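Local coordinates for protein tumor necrosis factor receptor superfamily member 11B (Mus musculus, PDB 4E4D) that acts as a secreted decoy receptor for RANKL, neutralising its role in osteoclast formation; this piece carries its cysteine-rich repeats, at residues Val42-Pro45 against Tyr49-Ser52. Numbering follows the deposited sequence.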
loop_
_atom_site.group_PDB
_atom_site.type_symbol
_atom_site.label_atom_id
_atom_site.label_comp_id
_atom_site.label_asym_id
_atom_site.label_seq_id
_atom_site.Cartn_x
_atom_site.Cartn_y
_atom_site.Cartn_z
ATOM N N VAL B 42 32.391 19.007 10.407
ATOM C CA VAL B 42 32.230 18.566 11.785
ATOM C C VAL B 42 32.034 17.056 11.834
ATOM O O VAL B 42 31.299 16.500 11.020
ATOM C CB VAL B 42 31.018 19.261 12.434
ATOM C CG1 VAL B 42 30.768 18.726 13.838
ATOM C CG2 VAL B 42 31.232 20.764 12.462
ATOM N N PRO B 43 32.695 16.382 12.788
ATOM C CA PRO B 43 32.556 14.926 12.899
ATOM C C PRO B 43 31.099 14.480 12.987
ATOM O O PRO B 43 30.278 15.180 13.581
ATOM C CB PRO B 43 33.307 14.593 14.198
ATOM C CG PRO B 43 33.487 15.902 14.907
ATOM C CD PRO B 43 33.583 16.924 13.830
ATOM N N CYS B 44 30.789 13.330 12.394
ATOM C CA CYS B 44 29.431 12.800 12.409
ATOM C C CYS B 44 28.965 12.559 13.838
ATOM O O CYS B 44 29.726 12.058 14.664
ATOM C CB CYS B 44 29.360 11.484 11.629
ATOM S SG CYS B 44 29.507 11.657 9.838
ATOM N N PRO B 45 27.708 12.913 14.136
ATOM C CA PRO B 45 27.161 12.620 15.464
ATOM C C PRO B 45 27.045 11.116 15.684
ATOM O O PRO B 45 27.226 10.343 14.744
ATOM C CB PRO B 45 25.777 13.274 15.428
ATOM C CG PRO B 45 25.424 13.343 13.987
ATOM C CD PRO B 45 26.713 13.552 13.256
ATOM N N TYR B 49 27.258 8.161 9.992
ATOM C CA TYR B 49 28.541 7.970 9.327
ATOM C C TYR B 49 28.603 8.626 7.953
ATOM O O TYR B 49 27.602 9.111 7.427
ATOM C CB TYR B 49 28.824 6.475 9.172
ATOM C CG TYR B 49 28.029 5.829 8.060
ATOM C CD1 TYR B 49 26.755 5.329 8.291
ATOM C CD2 TYR B 49 28.548 5.729 6.777
ATOM C CE1 TYR B 49 26.024 4.743 7.278
ATOM C CE2 TYR B 49 27.825 5.145 5.757
ATOM C CZ TYR B 49 26.563 4.654 6.014
ATOM O OH TYR B 49 25.835 4.067 5.005
ATOM N N THR B 50 29.803 8.628 7.382
ATOM C CA THR B 50 30.036 9.080 6.017
ATOM C C THR B 50 31.241 8.314 5.480
ATOM O O THR B 50 32.255 8.191 6.166
ATOM C CB THR B 50 30.300 10.599 5.957
ATOM O OG1 THR B 50 29.076 11.313 6.166
ATOM C CG2 THR B 50 30.873 10.991 4.612
ATOM N N ASP B 51 31.131 7.794 4.262
ATOM C CA ASP B 51 32.144 6.885 3.731
ATOM C C ASP B 51 32.773 7.366 2.424
ATOM O O ASP B 51 33.270 6.559 1.639
ATOM C CB ASP B 51 31.533 5.497 3.520
ATOM C CG ASP B 51 30.307 5.531 2.629
ATOM O OD1 ASP B 51 30.168 6.491 1.842
ATOM O OD2 ASP B 51 29.482 4.596 2.715
ATOM N N SER B 52 32.753 8.674 2.193
ATOM C CA SER B 52 33.355 9.242 0.991
ATOM C C SER B 52 33.391 10.762 1.064
ATOM O O SER B 52 32.784 11.363 1.948
ATOM C CB SER B 52 32.574 8.809 -0.251
ATOM O OG SER B 52 31.248 9.310 -0.219
#
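The sulfur of Cys44 reaches across to the extended backbone running from Tyr49 into Thr50, and nearly all of the contact is van der Waals touching around that one atom. SG lies 3.7 Å from the carbonyl carbon of Tyr49, while the Thr50 side chain meets it with its hydroxyl branch, OG1 to Cys44 SG being 3.7 Å as well. The CA–CB bond of Cys44 already points at the facing segment, and with SG anti to its own carbonyl carbon (chi1 -72°) the sulfur ends against that backbone. Tyr49 contributes main chain here: its CB points away from Cys44, although the two CA atoms are only 5.8 Å apart.

No hydrogen bond links the two segments. A weak side-chain bond lies within 49-52, from Thr50 OG1 to Tyr49 O at 2.9 Å.

What ties Cys44 down covalently is its disulfide to Cys59, the first bridge of the second TNFR cysteine-rich repeat; Thr50 packs against Cys59 too. Tyr49 and Thr50 also touch side chains of another protein's chain. Strand 40-43, paired antiparallel with strand 27-31, leads into Cys44, whereas Tyr49 closes the short strand 48-49 and bonds through its backbone to Val60 of strand 60-61.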